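PDB 2UY1: cleavage stimulation factor 77 from Encephalitozoon cuniculi, which probably acts in the 3'-end processing of pre-mRNA as a helical-repeat (HAT) scaffold subunit, and is thought to bind mRNA. Local coordinates for residues E329-G334 / L365-E370; S345-H350 / L355-F360; N291-V296 / I323-I328; K378-E381 / R385-D388; L248-G253 / D286-N291. One frame throughout, in Å; residues are numbered along the deposited sequence.

Interaction 1: E329-G334 / L365-E370; sequences EYYATG and LRIGDE
The last turns of helices 319-333 and 354-367 come closest at Tyr330 and Ile367, whose CA atoms lie 9.5 Å apart, a separation bridged by the side chains alone. The phenol ring of Tyr330 reaches out to meet the branched side chain of Ile367, and the two lie alongside each other, pointing opposite ways. Ring carbon CE2 of Tyr330 stands 3.6 Å from CG2 of Ile367, and CZ of Tyr330 is nearly as close to that methyl at 3.8 Å. Ile367 carries CG1 between its backbone N and carbonyl carbon (chi1 64°), which leaves the shorter branch, CG2, as the one that touches the ring. A second tyrosine steadies the first: CD2 of Tyr330 sits 3.4 Å above the ring plane of Tyr331, over its centre. Helix 337-349 runs between the two helices in sequence, so this packing joins a helix to the next but one, as in the alpha solenoids of the HAT and TPR families. Both tyrosines suit a surface that is part apolar and part polar, since their rings pack here while each hydroxyl hydrogen-bonds to the backbone of another chain in the assembly. Glycines end both helices with positive phi, Gly334 on one side and Gly368, in a Schellman motif, on the other. Just before Gly334, OG1 of Thr333 bonds to Glu329 O at 2.6 Å, from the opposite face of that carbonyl to Thr333 N.

Interaction 2: S345-H350 / L355-F360; sequences SGLLKH and LLKEEF
Leu356 presses its CD2 methyl onto the backbone of Gly346, 3.2 Å from Gly346 O, a tight approach of a methyl to a carbonyl oxygen. Glycine suits this spot because, with no CB between them, the leucine can lie directly against the helix backbone. The same methyl meets His350, with Leu356 CD2 at 3.9 Å from His350 CB. Beside this pair Leu347 divides its branches between two partners. Its CD1 lies 3.6 Å from CG of Lys357, touching the aliphatic part of the lysine, while its CD2 comes to the edge of the Phe360 ring, near the ring plane, at 4.1 Å from Phe360 CD2. Leu347 runs roughly perpendicular to both of these side chains.

The segments belong to helices 337-349 and 354-367, an antiparallel helical hairpin of the kind that alpha solenoids of the HAT and TPR type are built from; the axes of the two segments approach to 10.0 Å, their N-to-C directions 158° apart. Farther out, NE2 of His350 is hydrogen-bonded to Val317 O, which fixes the imidazole beside the turn. Phe360 is set by Tyr340, edge-to-face, and by the ring of Phe343. Leu380, from the loop after helix 370-379, packs against both Leu347 and Lys357, and the backbone N of Leu356 bonds to Ser353 OG.

Interaction 3: N291-V296 / I323-I328; sequences NHLNYV and IYCAFI
Apolar packing makes up most of this contact, with Leu293 lying against both Tyr324 and Cys325. CB of Leu293 lies 3.8 Å from Tyr324 CE2, and its CD1 methyl reaches 3.5 Å from Cys325 SG, so one leucine serves both a ring and a small, polarisable sulfur. Leucine and tyrosine overlap side by side, each heading for the other's helix. Tyr324 holds CG anti to its backbone N (chi1 164°), which sends the ring across to the other helix, and CG1 of Ile328 in the next turn lies over one ring face, toward its rim.

Polar contact is indirect. A water donates to Asn294 OD1 at 2.6 Å and accepts from Tyr324 OH at 3.0 Å, sitting at the edge of the tyrosine ring and in its plane. The phenol is thus a donor to the water, and Asn294, whose OD1 is also bonded to Lys298 NZ, provides the acceptor.

Between the short segments the axes lie 11.3 Å apart at only 25°, nearly parallel. Helix 302-311 intervenes in sequence, and its Phe305 packs on both Leu293 and Cys325. Such near-parallel packing of a helix on the next but one is typical of the HAT-repeat superhelix.

Interaction 4: K378-E381 / R385-D388; sequences KRLE and RMWD
Met386 reaches across to Leu380 with the end of its side chain, and the two side chains stand nearly square to one another. The terminal methyl does the touching: CE of Met386 is 3.8 Å from CD1 of Leu380. On the methionine side the chain runs out from the helix and then bends at the sulfur (chi3 78°), turning CE toward the loop. Leu380 meets it with CD1 alone, in a sparse contact. Its neighbour Glu381 takes part through the backbone, its carbonyl O lying 3.7 Å from Met386 CE, while its side chain starts away from the methionine.

The two segments flank the tight connection between helices 370-379 and 384-397, and the CA atoms of Glu381 and Met386 are 9.2 Å apart. Thr383 OG1 within that connection is hydrogen-bonded to Met386 N, holding the base of the methionine at the first turn of its helix. Met386 also packs on Glu358 and Phe361 of helix 354-367, and Leu380 on Lys357, so the corner rests on the preceding hairpin.

A flexible, unbranched methionine can swing its methyl to Leu380 and the Glu381 carbonyl together. Chemically the grip is dispersive: the Glu381 carbonyl O is buried with no hydrogen-bond partner in the model, and a methyl is at most a weak partner for it.

Interaction 5: L248-G253 / D286-N291; sequences LSLYYG and DLLRIN
Leu250 projects from helix 247-255 into the side of helix 282-300, where Leu288 and Asn291, one turn apart, receive its two methyls. Leu287, near the start of the second segment, contributes chiefly its carbonyl, which accepts from both the N and the ND2 of Asn291. Next, Leu288 offers CD2 at 4.1 Å from CD2 of Leu250, a plain meeting of methyls between two leucines set roughly at right angles.

Asn291 closes the segment with the nearer approach: its amide ND2 is 3.5 Å from Leu250 CD1, and its CA is 7.2 Å from that of Leu250. A buried amide beside a methyl needs its hydrogens used. ND2 donates to Leu287 O at 3.1 Å, with an angle of 151° at the hydrogen and that oxygen close to the amide plane. This bond and the one from Asn291 N come in from opposite faces of the carbonyl. ND2 also bonds to Phe446 O, at the end of helix 434-446, so the amide ties the C-terminal part of the chain to this helix.

Helix 260-269 lies between the two helices in sequence, its Leu265 packing on both Ser249 and Leu288, while Ile290 packs on Val321 and Tyr324 of helix 319-333.

From the N terminus, interaction 5 closes the first loop, from helix 247-255 to helix 282-300. Interaction 3 opens where it ends, at the shared Asn291, and carries helix 282-300 on to helix 319-333. Segment 329-334 follows directly and opens interaction 1, which closes a loop from helix 319-333 to helix 354-367; interaction 2, the hairpin of helices 337-349 and 354-367, is nested inside it. Interaction 4 comes last, in series, at the next turn of the chain. None cross. Interactions 2 and 3 touch through Leu356 and Ile323, and interactions 2 and 4 through Glu358 and Met386. Interactions 5, 3 and 1 tie each helix to the next but one; interactions 2 and 4 join consecutive helices.

Interaction 1: E329-G334 / L365-E370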
# COMPACT_ATOMS: atom_id res chain seq x y z
N GLU B 329 -18.75 0.74 19.42
CA GLU B 329 -19.64 1.68 20.03
C GLU B 329 -20.06 2.59 18.93
O GLU B 329 -21.22 2.89 18.83
CB GLU B 329 -19.02 2.47 21.19
CG GLU B 329 -18.90 1.67 22.47
CD GLU B 329 -20.23 1.53 23.27
OE1 GLU B 329 -21.28 2.14 22.95
OE2 GLU B 329 -20.20 0.79 24.28
N TYR B 330 -19.13 2.99 18.07
CA TYR B 330 -19.53 3.82 16.90
C TYR B 330 -20.57 3.14 15.96
O TYR B 330 -21.62 3.69 15.72
CB TYR B 330 -18.31 4.32 16.09
CG TYR B 330 -18.77 5.19 14.97
CD1 TYR B 330 -19.42 6.40 15.24
CD2 TYR B 330 -18.65 4.78 13.63
CE1 TYR B 330 -19.92 7.23 14.21
CE2 TYR B 330 -19.15 5.62 12.57
CZ TYR B 330 -19.78 6.82 12.90
OH TYR B 330 -20.25 7.68 11.91
N TYR B 331 -20.24 1.95 15.43
CA TYR B 331 -21.12 1.27 14.44
C TYR B 331 -22.42 0.71 15.02
O TYR B 331 -23.36 0.53 14.31
CB TYR B 331 -20.31 0.20 13.66
CG TYR B 331 -19.28 0.91 12.85
CD1 TYR B 331 -19.66 1.58 11.70
CD2 TYR B 331 -17.96 1.03 13.28
CE1 TYR B 331 -18.74 2.33 10.99
CE2 TYR B 331 -17.03 1.78 12.56
CZ TYR B 331 -17.44 2.42 11.41
OH TYR B 331 -16.55 3.20 10.66
N ALA B 332 -22.46 0.49 16.33
CA ALA B 332 -23.66 -0.08 16.96
C ALA B 332 -24.62 1.05 17.35
O ALA B 332 -25.81 0.96 17.13
CB ALA B 332 -23.28 -0.94 18.18
N THR B 333 -24.07 2.15 17.84
CA THR B 333 -24.88 3.23 18.41
C THR B 333 -24.88 4.51 17.56
O THR B 333 -25.84 5.26 17.59
CB THR B 333 -24.43 3.53 19.84
OG1 THR B 333 -23.19 4.23 19.78
CG2 THR B 333 -24.26 2.24 20.61
N GLY B 334 -23.83 4.76 16.78
CA GLY B 334 -23.68 6.08 16.12
C GLY B 334 -23.17 7.26 16.97
O GLY B 334 -23.00 8.40 16.46
N LEU B 365 -11.06 11.38 11.31
CA LEU B 365 -11.14 12.08 10.03
C LEU B 365 -12.15 11.34 9.10
O LEU B 365 -12.98 11.98 8.42
CB LEU B 365 -9.72 12.14 9.43
CG LEU B 365 -9.41 13.09 8.29
CD1 LEU B 365 -9.36 14.46 8.84
CD2 LEU B 365 -8.08 12.59 7.65
N ARG B 366 -12.16 10.01 9.14
CA ARG B 366 -13.04 9.25 8.21
C ARG B 366 -14.52 9.33 8.48
O ARG B 366 -15.32 9.33 7.55
CB ARG B 366 -12.65 7.80 8.05
CG ARG B 366 -13.22 6.85 9.06
CD ARG B 366 -13.02 5.36 8.60
NE ARG B 366 -11.59 5.04 8.40
CZ ARG B 366 -10.80 4.49 9.33
NH1 ARG B 366 -11.31 4.16 10.53
NH2 ARG B 366 -9.49 4.25 9.04
N ILE B 367 -14.90 9.39 9.74
CA ILE B 367 -16.33 9.57 10.07
C ILE B 367 -16.81 11.02 9.97
O ILE B 367 -18.05 11.30 10.06
CB ILE B 367 -16.63 9.07 11.46
CG1 ILE B 367 -15.86 9.91 12.50
CG2 ILE B 367 -16.31 7.54 11.52
CD1 ILE B 367 -16.60 10.07 13.86
N GLY B 368 -15.88 11.94 9.84
CA GLY B 368 -16.24 13.31 9.52
C GLY B 368 -16.23 14.22 10.73
O GLY B 368 -16.77 15.33 10.69
N ASP B 369 -15.58 13.78 11.80
CA ASP B 369 -15.49 14.55 13.05
C ASP B 369 -14.24 15.42 12.98
O ASP B 369 -13.23 15.16 13.67
CB ASP B 369 -15.47 13.59 14.24
CG ASP B 369 -15.69 14.27 15.54
OD1 ASP B 369 -16.54 15.17 15.63
OD2 ASP B 369 -15.06 13.86 16.52
N GLU B 370 -14.32 16.45 12.11
CA GLU B 370 -13.22 17.32 11.73
C GLU B 370 -12.49 18.10 12.83
O GLU B 370 -11.25 18.07 12.92
CB GLU B 370 -13.68 18.28 10.63
CG GLU B 370 -12.55 19.12 10.10
CD GLU B 370 -12.99 19.96 8.94
OE1 GLU B 370 -13.31 19.38 7.87
OE2 GLU B 370 -13.06 21.17 9.14

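Interaction 2: S345-H350 / L355-F360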
# COMPACT_ATOMS: atom_id res chain seq x y z
N SER B 345 -8.97 7.21 26.53
CA SER B 345 -8.58 6.25 27.63
C SER B 345 -7.48 5.33 27.26
O SER B 345 -6.53 5.16 28.02
CB SER B 345 -9.73 5.35 27.97
OG SER B 345 -10.78 6.13 28.43
N GLY B 346 -7.61 4.69 26.11
CA GLY B 346 -6.61 3.78 25.65
C GLY B 346 -5.28 4.40 25.41
O GLY B 346 -4.29 3.76 25.59
N LEU B 347 -5.28 5.65 24.97
CA LEU B 347 -4.06 6.42 24.72
C LEU B 347 -3.38 6.84 26.02
O LEU B 347 -2.15 6.91 26.07
CB LEU B 347 -4.43 7.64 23.88
CG LEU B 347 -3.40 8.49 23.19
CD1 LEU B 347 -2.41 7.60 22.37
CD2 LEU B 347 -4.17 9.45 22.33
N LEU B 348 -4.17 7.14 27.05
CA LEU B 348 -3.65 7.27 28.43
C LEU B 348 -2.94 6.00 28.94
O LEU B 348 -1.85 6.09 29.50
CB LEU B 348 -4.76 7.67 29.40
CG LEU B 348 -5.55 8.97 29.16
CD1 LEU B 348 -6.87 8.90 29.89
CD2 LEU B 348 -4.77 10.20 29.58
N LYS B 349 -3.54 4.83 28.75
CA LYS B 349 -2.86 3.58 29.09
C LYS B 349 -1.64 3.27 28.23
O LYS B 349 -0.65 2.74 28.75
CB LYS B 349 -3.80 2.37 29.06
CG LYS B 349 -5.02 2.47 29.97
CD LYS B 349 -4.78 2.15 31.47
CE LYS B 349 -6.11 2.41 32.29
NZ LYS B 349 -6.12 1.76 33.64
N HIS B 350 -1.70 3.56 26.93
CA HIS B 350 -0.63 3.18 25.99
C HIS B 350 -0.15 4.43 25.25
O HIS B 350 -0.45 4.60 24.07
CB HIS B 350 -1.11 2.07 25.02
CG HIS B 350 -1.53 0.82 25.73
ND1 HIS B 350 -0.80 -0.19 26.26
CD2 HIS B 350 -2.85 0.54 26.03
CE1 HIS B 350 -1.69 -1.05 26.86
NE2 HIS B 350 -2.92 -0.59 26.70
N LEU B 355 -0.04 2.57 16.75
CA LEU B 355 -1.32 1.98 16.36
C LEU B 355 -2.50 2.76 16.83
O LEU B 355 -3.39 3.07 16.07
CB LEU B 355 -1.47 0.57 16.95
CG LEU B 355 -2.79 -0.11 16.59
CD1 LEU B 355 -2.91 -0.35 15.04
CD2 LEU B 355 -2.83 -1.40 17.40
N LEU B 356 -2.58 3.04 18.12
CA LEU B 356 -3.78 3.72 18.63
C LEU B 356 -3.81 5.18 18.12
O LEU B 356 -4.88 5.76 17.90
CB LEU B 356 -3.70 3.68 20.18
CG LEU B 356 -4.67 3.69 21.37
CD1 LEU B 356 -5.94 2.88 21.25
CD2 LEU B 356 -3.87 3.07 22.50
N LYS B 357 -2.63 5.81 18.07
CA LYS B 357 -2.53 7.19 17.62
C LYS B 357 -3.04 7.36 16.18
O LYS B 357 -3.92 8.22 15.89
CB LYS B 357 -1.10 7.70 17.77
CG LYS B 357 -0.63 7.88 19.22
CD LYS B 357 0.84 8.39 19.26
CE LYS B 357 1.48 8.14 20.68
NZ LYS B 357 3.00 8.02 20.53
N GLU B 358 -2.57 6.49 15.29
CA GLU B 358 -2.98 6.48 13.89
C GLU B 358 -4.42 6.06 13.66
O GLU B 358 -5.11 6.68 12.86
CB GLU B 358 -2.03 5.62 13.04
CG GLU B 358 -2.40 5.53 11.53
CD GLU B 358 -1.31 4.89 10.66
OE1 GLU B 358 -0.16 5.42 10.57
OE2 GLU B 358 -1.62 3.90 9.98
N GLU B 359 -4.86 4.99 14.35
CA GLU B 359 -6.20 4.48 14.17
C GLU B 359 -7.19 5.44 14.76
O GLU B 359 -8.25 5.49 14.23
CB GLU B 359 -6.40 3.09 14.80
CG GLU B 359 -5.69 1.91 14.12
CD GLU B 359 -6.20 1.60 12.70
OE1 GLU B 359 -7.41 1.77 12.50
OE2 GLU B 359 -5.41 1.20 11.80
N PHE B 360 -6.83 6.16 15.84
CA PHE B 360 -7.69 7.22 16.45
C PHE B 360 -7.81 8.41 15.49
O PHE B 360 -8.88 8.88 15.29
CB PHE B 360 -7.07 7.74 17.75
CG PHE B 360 -7.97 8.63 18.62
CD1 PHE B 360 -9.30 8.84 18.34
CD2 PHE B 360 -7.44 9.21 19.80
CE1 PHE B 360 -10.10 9.63 19.15
CE2 PHE B 360 -8.22 10.00 20.60
CZ PHE B 360 -9.54 10.24 20.27

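Interaction 3: N291-V296 / I323-I328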
# COMPACT_ATOMS: atom_id res chain seq x y z
N ASN B 291 -12.56 -11.31 21.53
CA ASN B 291 -13.48 -12.36 21.13
C ASN B 291 -14.54 -12.73 22.16
O ASN B 291 -15.68 -13.09 21.80
CB ASN B 291 -12.72 -13.55 20.52
CG ASN B 291 -12.42 -13.30 18.98
OD1 ASN B 291 -13.32 -13.27 18.16
ND2 ASN B 291 -11.17 -13.08 18.66
N HIS B 292 -14.18 -12.47 23.41
CA HIS B 292 -15.03 -12.68 24.56
C HIS B 292 -16.01 -11.57 24.58
O HIS B 292 -17.21 -11.83 24.66
CB HIS B 292 -14.17 -12.72 25.85
CG HIS B 292 -14.95 -13.00 27.11
ND1 HIS B 292 -14.57 -12.93 28.41
CD2 HIS B 292 -16.25 -13.47 27.11
CE1 HIS B 292 -15.64 -13.35 29.16
NE2 HIS B 292 -16.64 -13.66 28.36
N LEU B 293 -15.56 -10.32 24.38
CA LEU B 293 -16.49 -9.19 24.23
C LEU B 293 -17.49 -9.41 23.12
O LEU B 293 -18.68 -9.06 23.29
CB LEU B 293 -15.76 -7.82 23.99
CG LEU B 293 -15.05 -7.21 25.21
CD1 LEU B 293 -14.06 -6.14 24.74
CD2 LEU B 293 -16.01 -6.62 26.20
N ASN B 294 -17.02 -9.94 21.97
CA ASN B 294 -17.89 -10.23 20.81
C ASN B 294 -18.96 -11.22 21.13
O ASN B 294 -20.14 -11.06 20.72
CB ASN B 294 -17.11 -10.81 19.60
CG ASN B 294 -18.04 -11.16 18.42
OD1 ASN B 294 -18.65 -10.29 17.82
ND2 ASN B 294 -18.13 -12.43 18.10
N TYR B 295 -18.54 -12.27 21.84
CA TYR B 295 -19.45 -13.31 22.38
C TYR B 295 -20.58 -12.66 23.19
O TYR B 295 -21.78 -12.92 22.96
CB TYR B 295 -18.69 -14.35 23.23
CG TYR B 295 -19.62 -15.31 23.99
CD1 TYR B 295 -19.90 -16.59 23.48
CD2 TYR B 295 -20.30 -14.91 25.15
CE1 TYR B 295 -20.78 -17.47 24.18
CE2 TYR B 295 -21.26 -15.77 25.78
CZ TYR B 295 -21.45 -17.04 25.31
OH TYR B 295 -22.34 -17.91 25.98
N VAL B 296 -20.19 -11.81 24.13
CA VAL B 296 -21.13 -11.17 25.02
C VAL B 296 -22.04 -10.20 24.30
O VAL B 296 -23.22 -10.18 24.59
CB VAL B 296 -20.45 -10.53 26.25
CG1 VAL B 296 -21.46 -9.73 27.08
CG2 VAL B 296 -19.83 -11.60 27.10
N ILE B 323 -9.45 0.04 20.76
CA ILE B 323 -9.80 0.37 19.38
C ILE B 323 -10.99 -0.47 18.92
O ILE B 323 -11.91 0.02 18.29
CB ILE B 323 -8.61 0.10 18.41
CG1 ILE B 323 -7.33 0.85 18.80
CG2 ILE B 323 -9.01 0.29 16.93
CD1 ILE B 323 -6.09 0.45 17.91
N TYR B 324 -10.97 -1.77 19.24
CA TYR B 324 -12.14 -2.60 18.96
C TYR B 324 -13.41 -2.10 19.64
O TYR B 324 -14.47 -2.04 19.01
CB TYR B 324 -11.83 -4.03 19.34
CG TYR B 324 -13.04 -4.87 19.46
CD1 TYR B 324 -13.62 -5.48 18.34
CD2 TYR B 324 -13.63 -5.05 20.71
CE1 TYR B 324 -14.75 -6.23 18.49
CE2 TYR B 324 -14.75 -5.79 20.88
CZ TYR B 324 -15.30 -6.39 19.79
OH TYR B 324 -16.43 -7.15 20.01
N CYS B 325 -13.34 -1.75 20.93
CA CYS B 325 -14.56 -1.26 21.66
C CYS B 325 -15.07 0.05 21.14
O CYS B 325 -16.28 0.33 21.23
CB CYS B 325 -14.31 -1.07 23.16
SG CYS B 325 -14.16 -2.67 24.03
N ALA B 326 -14.14 0.92 20.71
CA ALA B 326 -14.54 2.23 20.15
C ALA B 326 -15.31 2.04 18.83
O ALA B 326 -16.36 2.71 18.54
CB ALA B 326 -13.33 3.12 19.98
N PHE B 327 -14.82 1.09 18.04
CA PHE B 327 -15.47 0.76 16.78
C PHE B 327 -16.82 0.08 17.02
O PHE B 327 -17.73 0.28 16.30
CB PHE B 327 -14.64 -0.20 15.96
CG PHE B 327 -13.40 0.38 15.30
CD1 PHE B 327 -13.18 1.75 15.13
CD2 PHE B 327 -12.48 -0.52 14.72
CE1 PHE B 327 -12.05 2.22 14.46
CE2 PHE B 327 -11.32 -0.05 14.04
CZ PHE B 327 -11.09 1.32 13.95
N ILE B 328 -16.93 -0.87 17.93
CA ILE B 328 -18.28 -1.37 18.21
C ILE B 328 -19.24 -0.22 18.64
O ILE B 328 -20.40 -0.26 18.30
CB ILE B 328 -18.31 -2.35 19.37
CG1 ILE B 328 -17.48 -3.62 19.08
CG2 ILE B 328 -19.75 -2.61 19.77
CD1 ILE B 328 -17.83 -4.34 17.81
O HOH W 1 -17.83 -7.86 17.46

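Interaction 4: K378-E381 / R385-D388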
# COMPACT_ATOMS: atom_id res chain seq x y z
N LYS B 378 -2.80 17.91 16.21
CA LYS B 378 -1.94 18.94 16.83
C LYS B 378 -1.17 18.48 18.07
O LYS B 378 0.00 18.78 18.18
CB LYS B 378 -2.71 20.23 17.14
CG LYS B 378 -3.12 21.04 15.91
CD LYS B 378 -4.18 22.06 16.28
CE LYS B 378 -4.61 22.89 15.10
NZ LYS B 378 -6.11 23.26 15.30
N ARG B 379 -1.80 17.66 18.90
CA ARG B 379 -1.22 17.05 20.11
C ARG B 379 -0.35 15.79 19.94
O ARG B 379 0.36 15.40 20.89
CB ARG B 379 -2.35 16.53 20.97
CG ARG B 379 -3.39 17.52 21.36
CD ARG B 379 -4.48 16.71 22.07
NE ARG B 379 -3.84 15.56 22.65
CZ ARG B 379 -4.41 14.38 22.94
NH1 ARG B 379 -5.68 14.15 22.70
NH2 ARG B 379 -3.65 13.43 23.50
N LEU B 380 -0.50 15.08 18.83
CA LEU B 380 0.18 13.80 18.69
C LEU B 380 1.43 13.85 17.81
O LEU B 380 1.59 14.79 17.00
CB LEU B 380 -0.75 12.75 18.08
CG LEU B 380 -2.06 12.25 18.69
CD1 LEU B 380 -2.71 11.41 17.60
CD2 LEU B 380 -1.85 11.45 20.00
N GLU B 381 2.29 12.83 17.97
CA GLU B 381 3.33 12.49 17.04
C GLU B 381 2.66 11.69 15.91
O GLU B 381 1.61 11.13 16.12
CB GLU B 381 4.37 11.63 17.72
CG GLU B 381 4.70 12.09 19.11
CD GLU B 381 5.95 11.45 19.62
OE1 GLU B 381 7.03 12.06 19.47
OE2 GLU B 381 5.86 10.34 20.17
N ARG B 385 1.64 8.27 7.18
CA ARG B 385 0.29 8.06 6.72
C ARG B 385 -0.68 9.07 7.37
O ARG B 385 -1.54 9.53 6.69
CB ARG B 385 -0.20 6.65 6.96
CG ARG B 385 -1.54 6.38 6.27
CD ARG B 385 -2.29 5.25 6.94
NE ARG B 385 -3.24 4.66 6.01
CZ ARG B 385 -3.87 3.50 6.20
NH1 ARG B 385 -3.63 2.78 7.30
NH2 ARG B 385 -4.72 3.07 5.27
N MET B 386 -0.48 9.43 8.64
CA MET B 386 -1.29 10.42 9.36
C MET B 386 -1.03 11.78 8.70
O MET B 386 -1.96 12.42 8.29
CB MET B 386 -0.90 10.47 10.85
CG MET B 386 -1.47 9.31 11.69
SD MET B 386 -0.62 9.23 13.32
CE MET B 386 -1.52 10.62 14.12
N TRP B 387 0.24 12.18 8.58
CA TRP B 387 0.61 13.37 7.75
C TRP B 387 -0.05 13.42 6.37
O TRP B 387 -0.74 14.41 6.02
CB TRP B 387 2.14 13.48 7.62
CG TRP B 387 2.87 14.17 8.78
CD1 TRP B 387 3.80 13.60 9.62
CD2 TRP B 387 2.71 15.52 9.19
NE1 TRP B 387 4.24 14.54 10.53
CE2 TRP B 387 3.58 15.73 10.28
CE3 TRP B 387 1.95 16.61 8.71
CZ2 TRP B 387 3.68 16.96 10.90
CZ3 TRP B 387 2.04 17.80 9.35
CH2 TRP B 387 2.87 17.96 10.46
N ASP B 388 0.13 12.40 5.56
CA ASP B 388 -0.48 12.36 4.23
C ASP B 388 -2.02 12.37 4.19
O ASP B 388 -2.61 13.00 3.27
CB ASP B 388 -0.03 11.17 3.45
CG ASP B 388 1.46 11.16 3.23
OD1 ASP B 388 2.10 12.20 3.42
OD2 ASP B 388 1.97 10.11 2.82

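Interaction 5: L248-G253 / D286-N291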
# COMPACT_ATOMS: atom_id res chain seq x y z
N LEU B 248 -10.00 -23.08 17.11
CA LEU B 248 -11.09 -24.02 17.42
C LEU B 248 -11.74 -23.72 18.74
O LEU B 248 -12.91 -24.02 18.91
CB LEU B 248 -10.61 -25.51 17.40
CG LEU B 248 -10.63 -26.29 16.10
CD1 LEU B 248 -10.29 -27.75 16.41
CD2 LEU B 248 -11.96 -26.27 15.39
N SER B 249 -11.00 -23.12 19.69
CA SER B 249 -11.61 -22.67 20.95
C SER B 249 -12.50 -21.46 20.78
O SER B 249 -13.54 -21.35 21.45
CB SER B 249 -10.54 -22.43 22.03
OG SER B 249 -9.80 -23.65 22.28
N LEU B 250 -12.07 -20.52 19.92
CA LEU B 250 -12.88 -19.35 19.59
C LEU B 250 -14.18 -19.69 18.88
O LEU B 250 -15.25 -19.13 19.18
CB LEU B 250 -12.04 -18.32 18.78
CG LEU B 250 -10.80 -17.69 19.42
CD1 LEU B 250 -10.33 -16.48 18.62
CD2 LEU B 250 -11.04 -17.25 20.83
N TYR B 251 -14.07 -20.61 17.91
CA TYR B 251 -15.22 -21.18 17.24
C TYR B 251 -16.14 -21.99 18.20
O TYR B 251 -17.36 -21.85 18.21
CB TYR B 251 -14.68 -22.06 16.14
CG TYR B 251 -15.69 -22.87 15.35
CD1 TYR B 251 -16.35 -22.30 14.22
CD2 TYR B 251 -15.95 -24.21 15.65
CE1 TYR B 251 -17.25 -23.04 13.46
CE2 TYR B 251 -16.88 -24.96 14.85
CZ TYR B 251 -17.51 -24.37 13.77
OH TYR B 251 -18.40 -25.09 12.99
N TYR B 252 -15.55 -22.85 19.00
CA TYR B 252 -16.28 -23.48 20.13
C TYR B 252 -16.99 -22.46 21.03
O TYR B 252 -18.18 -22.53 21.22
CB TYR B 252 -15.27 -24.33 20.94
CG TYR B 252 -15.90 -25.29 21.98
CD1 TYR B 252 -16.72 -26.35 21.59
CD2 TYR B 252 -15.62 -25.13 23.35
CE1 TYR B 252 -17.30 -27.22 22.57
CE2 TYR B 252 -16.18 -25.98 24.33
CZ TYR B 252 -17.01 -27.02 23.94
OH TYR B 252 -17.55 -27.89 24.93
N GLY B 253 -16.31 -21.44 21.54
CA GLY B 253 -17.01 -20.50 22.43
C GLY B 253 -18.20 -19.87 21.72
O GLY B 253 -19.32 -19.87 22.23
N ASP B 286 -5.15 -10.38 24.45
CA ASP B 286 -5.92 -9.32 23.81
C ASP B 286 -6.89 -9.94 22.82
O ASP B 286 -8.01 -9.54 22.80
CB ASP B 286 -5.05 -8.30 23.10
CG ASP B 286 -4.34 -7.32 24.06
OD1 ASP B 286 -4.83 -7.09 25.20
OD2 ASP B 286 -3.30 -6.75 23.62
N LEU B 287 -6.46 -10.94 22.02
CA LEU B 287 -7.43 -11.58 21.11
C LEU B 287 -8.53 -12.36 21.82
O LEU B 287 -9.64 -12.51 21.27
CB LEU B 287 -6.77 -12.40 20.01
CG LEU B 287 -7.48 -12.42 18.63
CD1 LEU B 287 -7.86 -11.04 18.01
CD2 LEU B 287 -6.62 -13.17 17.69
N LEU B 288 -8.27 -12.84 23.04
CA LEU B 288 -9.30 -13.51 23.82
C LEU B 288 -10.34 -12.51 24.31
O LEU B 288 -11.53 -12.77 24.24
CB LEU B 288 -8.70 -14.22 25.05
CG LEU B 288 -7.97 -15.51 24.76
CD1 LEU B 288 -7.18 -15.89 26.00
CD2 LEU B 288 -9.00 -16.53 24.32
N ARG B 289 -9.86 -11.37 24.81
CA ARG B 289 -10.73 -10.32 25.31
C ARG B 289 -11.67 -9.78 24.27
O ARG B 289 -12.87 -9.66 24.50
CB ARG B 289 -9.88 -9.17 25.83
CG ARG B 289 -9.22 -9.47 27.14
CD ARG B 289 -8.27 -8.35 27.51
NE ARG B 289 -6.93 -8.85 27.83
CZ ARG B 289 -6.29 -8.65 28.98
NH1 ARG B 289 -6.86 -7.96 29.96
NH2 ARG B 289 -5.07 -9.15 29.16
N ILE B 290 -11.11 -9.44 23.11
CA ILE B 290 -11.87 -8.99 22.00
C ILE B 290 -12.96 -10.04 21.63
O ILE B 290 -14.12 -9.71 21.47
CB ILE B 290 -10.89 -8.64 20.80
CG1 ILE B 290 -10.33 -7.23 21.00
CG2 ILE B 290 -11.61 -8.84 19.41
CD1 ILE B 290 -9.03 -6.98 20.16
N ASN B 291 -12.56 -11.31 21.53
CA ASN B 291 -13.48 -12.36 21.13
C ASN B 291 -14.54 -12.73 22.16
O ASN B 291 -15.68 -13.09 21.80
CB ASN B 291 -12.72 -13.55 20.52
CG ASN B 291 -12.42 -13.30 18.98
OD1 ASN B 291 -13.32 -13.27 18.16
ND2 ASN B 291 -11.17 -13.08 18.66